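Local structure of universal stress protein (Archaeoglobus fulgidus, 6HCD) at residues 31-43 with 78-90. The protein has no established function but belongs to the universal stress protein A family, whose members probably help cells withstand stress and in many cases bind ATP. Residues are numbered along the deposited sequence; the frame is centred on the assembly and turned at random.
Sequences VDKKSDRAERVLR and ETLSWAVSIIRKE
Lys-34 lies along one face of the Trp-82 indole. Lys-34 CB stands over the middle of the six-membered ring, and Lys-34 CG just outside the CD2-CE3 bond, 3.7 Å from Trp-82 CE3. Lys-34 CD makes a CH-pi contact 3.5 Å from the centroid of the Trp-82 five-membered ring, and bends at chi3 (-87°) and chi4 carry Lys-34 NZ past the ring into a long salt bridge with Glu-78 OE1 (3.9 Å). Trp-82 reaches across because its CG is anti to the backbone N (chi1 166°). Ala-38 CB meets the edge of the six-membered ring, and Glu-39 CG lies 3.4 Å from Trp-82 CZ2, its carboxylate nearly coplanar with the indole. An alanine in place of Trp-82 would probably leave the Lys-34 methylenes without their platform and open a gap beside Ala-38 and Leu-42. Deeper in, Leu-42 is a knob among Trp-82, Ala-83, Ile-86 and Ile-87; its CD1 is 3.6 Å from Ala-83 CB. Segments 36-43 and 78-89 cross at -44°, and their helices lie over strands 27-30 and 56-62 in this Rossmann-like alpha/beta fold. One water joins Asp-32 O to Thr-79 OG1, which also bonds to Glu-75 O; another links Arg-43 O to Glu-90 OE1. With no direct hydrogen bond between the segments, apolar packing and the Lys-34 CH-pi contact carry the interface, while water and a long ion pair supply its polar links.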
loop_
_atom_site.group_PDB
_atom_site.type_symbol
_atom_site.label_atom_id
_atom_site.label_comp_id
_atom_site.label_asym_id
_atom_site.label_seq_id
_atom_site.Cartn_x
_atom_site.Cartn_y
_atom_site.Cartn_z
ATOM N N VAL A 31 11.353 -4.038 7.405
ATOM C CA VAL A 31 12.413 -3.024 7.477
ATOM C C VAL A 31 13.726 -3.636 6.981
ATOM O O VAL A 31 14.060 -4.762 7.349
ATOM C CB VAL A 31 12.556 -2.448 8.899
ATOM C CG1 VAL A 31 11.326 -1.658 9.298
ATOM C CG2 VAL A 31 12.862 -3.520 9.916
ATOM N N ASP A 32 14.462 -2.881 6.152
ATOM C CA ASP A 32 15.739 -3.346 5.629
ATOM C C ASP A 32 16.843 -2.980 6.631
ATOM O O ASP A 32 17.426 -3.841 7.258
ATOM C CB ASP A 32 15.990 -2.796 4.222
ATOM C CG ASP A 32 17.278 -3.301 3.578
ATOM O OD1 ASP A 32 17.727 -4.413 3.952
ATOM O OD2 ASP A 32 17.844 -2.561 2.741
ATOM N N LYS A 33 17.082 -1.677 6.797
ATOM C CA LYS A 33 18.211 -1.159 7.555
ATOM C C LYS A 33 17.727 0.018 8.398
ATOM O O LYS A 33 16.595 0.457 8.298
ATOM C CB LYS A 33 19.351 -0.762 6.613
ATOM C CG LYS A 33 18.970 0.184 5.476
ATOM C CD LYS A 33 20.089 0.459 4.495
ATOM C CE LYS A 33 19.980 1.818 3.833
ATOM N NZ LYS A 33 21.058 2.026 2.838
ATOM N N LYS A 34 18.571 0.488 9.309
ATOM C CA LYS A 34 18.251 1.723 10.014
ATOM C C LYS A 34 18.447 2.863 9.014
ATOM O O LYS A 34 19.499 2.970 8.421
ATOM C CB LYS A 34 19.079 1.875 11.291
ATOM C CG LYS A 34 19.023 0.652 12.199
ATOM C CD LYS A 34 19.329 0.935 13.641
ATOM C CE LYS A 34 20.810 0.880 13.915
ATOM N NZ LYS A 34 21.297 -0.512 14.071
ATOM N N SER A 35 17.392 3.646 8.785
ATOM C CA SER A 35 17.393 4.711 7.790
ATOM C C SER A 35 16.213 5.637 8.077
ATOM O O SER A 35 15.262 5.246 8.786
ATOM C CB SER A 35 17.321 4.155 6.383
ATOM O OG SER A 35 16.064 3.526 6.142
ATOM N N ASP A 36 16.293 6.856 7.528
ATOM C CA ASP A 36 15.218 7.832 7.603
ATOM C C ASP A 36 13.954 7.219 6.991
ATOM O O ASP A 36 12.867 7.404 7.535
ATOM C CB ASP A 36 15.624 9.170 6.965
ATOM C CG ASP A 36 16.704 9.936 7.736
ATOM O OD1 ASP A 36 17.276 9.378 8.704
ATOM O OD2 ASP A 36 16.981 11.094 7.362
ATOM N N ARG A 37 14.088 6.488 5.880
ATOM C CA ARG A 37 12.935 5.857 5.236
ATOM C C ARG A 37 12.293 4.835 6.185
ATOM O O ARG A 37 11.061 4.812 6.344
ATOM C CB ARG A 37 13.287 5.188 3.899
ATOM C CG ARG A 37 12.061 4.606 3.205
ATOM C CD ARG A 37 12.227 4.182 1.749
ATOM N NE ARG A 37 12.863 2.873 1.652
ATOM C CZ ARG A 37 14.080 2.650 1.135
ATOM N NH1 ARG A 37 14.560 1.420 1.082
ATOM N NH2 ARG A 37 14.825 3.658 0.710
ATOM N N ALA A 38 13.121 3.976 6.791
ATOM C CA ALA A 38 12.627 2.949 7.695
ATOM C C ALA A 38 11.837 3.607 8.834
ATOM O O ALA A 38 10.778 3.133 9.205
ATOM C CB ALA A 38 13.769 2.101 8.202
ATOM N N GLU A 39 12.343 4.733 9.346
ATOM C CA GLU A 39 11.675 5.470 10.420
ATOM C C GLU A 39 10.275 5.919 9.981
ATOM O O GLU A 39 9.342 5.825 10.769
ATOM C CB GLU A 39 12.462 6.716 10.831
ATOM C CG GLU A 39 13.702 6.456 11.639
ATOM C CD GLU A 39 14.458 7.725 11.996
ATOM O OE1 GLU A 39 14.128 8.799 11.453
ATOM O OE2 GLU A 39 15.388 7.643 12.812
ATOM N N ARG A 40 10.144 6.435 8.757
ATOM C CA ARG A 40 8.860 6.923 8.240
ATOM C C ARG A 40 7.891 5.744 8.093
ATOM O O ARG A 40 6.693 5.877 8.411
ATOM C CB ARG A 40 9.027 7.655 6.905
ATOM C CG ARG A 40 9.716 9.007 7.010
ATOM C CD ARG A 40 9.735 9.773 5.697
ATOM N NE ARG A 40 10.421 9.056 4.628
ATOM C CZ ARG A 40 11.708 9.187 4.318
ATOM N NH1 ARG A 40 12.508 9.961 5.039
ATOM N NH2 ARG A 40 12.182 8.550 3.259
ATOM N N VAL A 41 8.420 4.610 7.614
ATOM C CA VAL A 41 7.658 3.365 7.457
ATOM C C VAL A 41 7.092 2.954 8.817
ATOM O O VAL A 41 5.902 2.659 8.952
ATOM C CB VAL A 41 8.518 2.259 6.821
ATOM C CG1 VAL A 41 7.847 0.892 6.910
ATOM C CG2 VAL A 41 8.835 2.574 5.357
ATOM N N LEU A 42 7.958 2.953 9.830
ATOM C CA LEU A 42 7.602 2.509 11.183
ATOM C C LEU A 42 6.595 3.466 11.820
ATOM O O LEU A 42 5.684 3.020 12.476
ATOM C CB LEU A 42 8.874 2.404 12.023
ATOM C CG LEU A 42 9.787 1.232 11.684
ATOM C CD1 LEU A 42 11.192 1.461 12.226
ATOM C CD2 LEU A 42 9.217 -0.083 12.180
ATOM N N ARG A 43 6.781 4.778 11.639
ATOM C CA ARG A 43 5.862 5.774 12.192
ATOM C C ARG A 43 4.459 5.571 11.596
ATOM O O ARG A 43 3.466 5.648 12.321
ATOM C CB ARG A 43 6.382 7.197 11.956
ATOM C CG ARG A 43 7.557 7.553 12.851
ATOM C CD ARG A 43 7.797 9.048 12.978
ATOM N NE ARG A 43 8.212 9.622 11.711
ATOM C CZ ARG A 43 9.479 9.742 11.319
ATOM N NH1 ARG A 43 10.457 9.324 12.107
ATOM N NH2 ARG A 43 9.765 10.266 10.142
ATOM N N GLU A 78 19.840 -5.903 15.292
ATOM C CA GLU A 78 19.972 -4.524 15.768
ATOM C C GLU A 78 18.898 -3.655 15.108
ATOM O O GLU A 78 18.274 -2.837 15.767
ATOM C CB GLU A 78 21.376 -3.977 15.482
ATOM C CG GLU A 78 22.433 -4.414 16.482
ATOM C CD GLU A 78 23.773 -3.706 16.334
ATOM O OE1 GLU A 78 23.792 -2.457 16.387
ATOM O OE2 GLU A 78 24.800 -4.407 16.169
ATOM N N THR A 79 18.678 -3.834 13.804
ATOM C CA THR A 79 17.657 -3.089 13.072
ATOM C C THR A 79 16.277 -3.350 13.692
ATOM O O THR A 79 15.505 -2.423 13.884
ATOM C CB THR A 79 17.666 -3.452 11.581
ATOM O OG1 THR A 79 18.944 -3.082 11.075
ATOM C CG2 THR A 79 16.547 -2.812 10.787
ATOM N N LEU A 80 15.972 -4.611 14.005
ATOM C CA LEU A 80 14.650 -4.972 14.546
ATOM C C LEU A 80 14.461 -4.396 15.953
ATOM O O LEU A 80 13.374 -3.952 16.313
ATOM C CB LEU A 80 14.512 -6.497 14.573
ATOM C CG LEU A 80 14.385 -7.157 13.205
ATOM C CD1 LEU A 80 14.349 -8.645 13.344
ATOM C CD2 LEU A 80 13.173 -6.663 12.480
ATOM N N SER A 81 15.525 -4.442 16.762
ATOM C CA SER A 81 15.494 -3.899 18.108
ATOM C C SER A 81 15.230 -2.387 18.058
ATOM O O SER A 81 14.421 -1.836 18.796
ATOM C CB SER A 81 16.771 -4.246 18.845
ATOM O OG SER A 81 16.792 -3.595 20.103
ATOM N N TRP A 82 15.951 -1.707 17.174
ATOM C CA TRP A 82 15.774 -0.278 16.921
ATOM C C TRP A 82 14.341 -0.004 16.449
ATOM O O TRP A 82 13.673 0.901 16.916
ATOM C CB TRP A 82 16.814 0.174 15.900
ATOM C CG TRP A 82 16.570 1.515 15.293
ATOM C CD1 TRP A 82 16.939 2.722 15.806
ATOM C CD2 TRP A 82 15.984 1.783 14.006
ATOM N NE1 TRP A 82 16.607 3.725 14.936
ATOM C CE2 TRP A 82 16.002 3.184 13.830
ATOM C CE3 TRP A 82 15.420 0.982 13.001
ATOM C CZ2 TRP A 82 15.478 3.793 12.685
ATOM C CZ3 TRP A 82 14.882 1.586 11.891
ATOM C CH2 TRP A 82 14.888 2.976 11.744
ATOM N N ALA A 83 13.871 -0.795 15.491
ATOM C CA ALA A 83 12.545 -0.591 14.906
ATOM C C ALA A 83 11.457 -0.701 15.977
ATOM O O ALA A 83 10.547 0.104 15.995
ATOM C CB ALA A 83 12.325 -1.569 13.774
ATOM N N VAL A 84 11.536 -1.713 16.848
ATOM C CA VAL A 84 10.546 -1.906 17.918
ATOM C C VAL A 84 10.578 -0.716 18.893
ATOM O O VAL A 84 9.534 -0.292 19.396
ATOM C CB VAL A 84 10.746 -3.262 18.627
ATOM C CG1 VAL A 84 10.076 -3.303 20.004
ATOM C CG2 VAL A 84 10.290 -4.427 17.737
ATOM N N SER A 85 11.768 -0.144 19.146
ATOM C CA SER A 85 11.869 1.016 20.025
ATOM C C SER A 85 11.116 2.204 19.402
ATOM O O SER A 85 10.428 2.933 20.095
ATOM C CB SER A 85 13.317 1.319 20.390
ATOM O OG SER A 85 13.967 2.081 19.386
ATOM N N ILE A 86 11.200 2.368 18.080
ATOM C CA ILE A 86 10.470 3.426 17.368
ATOM C C ILE A 86 8.953 3.209 17.539
ATOM O O ILE A 86 8.213 4.136 17.836
ATOM C CB ILE A 86 10.884 3.491 15.881
ATOM C CG1 ILE A 86 12.353 3.895 15.691
ATOM C CG2 ILE A 86 9.959 4.400 15.100
ATOM C CD1 ILE A 86 12.678 5.300 16.098
ATOM N N ILE A 87 8.501 1.969 17.362
ATOM C CA ILE A 87 7.076 1.614 17.467
ATOM C C ILE A 87 6.557 2.013 18.855
ATOM O O ILE A 87 5.496 2.611 18.978
ATOM C CB ILE A 87 6.873 0.119 17.170
ATOM C CG1 ILE A 87 7.223 -0.223 15.716
ATOM C CG2 ILE A 87 5.465 -0.317 17.499
ATOM C CD1 ILE A 87 6.422 0.555 14.679
ATOM N N ARG A 88 7.310 1.659 19.896
ATOM C CA ARG A 88 6.916 1.906 21.289
ATOM C C ARG A 88 6.922 3.410 21.585
ATOM O O ARG A 88 6.000 3.912 22.229
ATOM C CB ARG A 88 7.842 1.138 22.239
ATOM C CG ARG A 88 7.642 -0.370 22.227
ATOM C CD ARG A 88 8.733 -1.048 23.034
ATOM N NE ARG A 88 8.703 -2.494 23.000
ATOM C CZ ARG A 88 9.591 -3.250 23.618
ATOM N NH1 ARG A 88 9.644 -4.545 23.364
ATOM N NH2 ARG A 88 10.446 -2.703 24.469
ATOM N N LYS A 89 7.941 4.132 21.100
ATOM C CA LYS A 89 8.008 5.583 21.247
ATOM C C LYS A 89 6.778 6.243 20.599
ATOM O O LYS A 89 6.299 7.261 21.083
ATOM C CB LYS A 89 9.316 6.117 20.654
ATOM C CG LYS A 89 9.551 7.617 20.811
ATOM C CD LYS A 89 9.268 8.422 19.554
ATOM C CE LYS A 89 10.437 8.473 18.594
ATOM N NZ LYS A 89 9.980 8.682 17.201
ATOM N N GLU A 90 6.259 5.658 19.513
ATOM C CA GLU A 90 5.070 6.180 18.819
ATOM C C GLU A 90 3.766 5.679 19.467
ATOM O O GLU A 90 2.681 5.873 18.903
ATOM C CB GLU A 90 5.123 5.797 17.335
ATOM C CG GLU A 90 6.231 6.515 16.579
ATOM C CD GLU A 90 6.029 8.019 16.455
ATOM O OE1 GLU A 90 4.899 8.418 16.125
ATOM O OE2 GLU A 90 6.999 8.782 16.688
HETATM O O HOH W 1 19.265 -4.695 9.012
HETATM O O HOH W 2 21.208 -0.729 9.841
HETATM O O HOH W 3 2.947 7.205 14.463
HETATM O O HOH W 4 11.542 8.324 14.840
#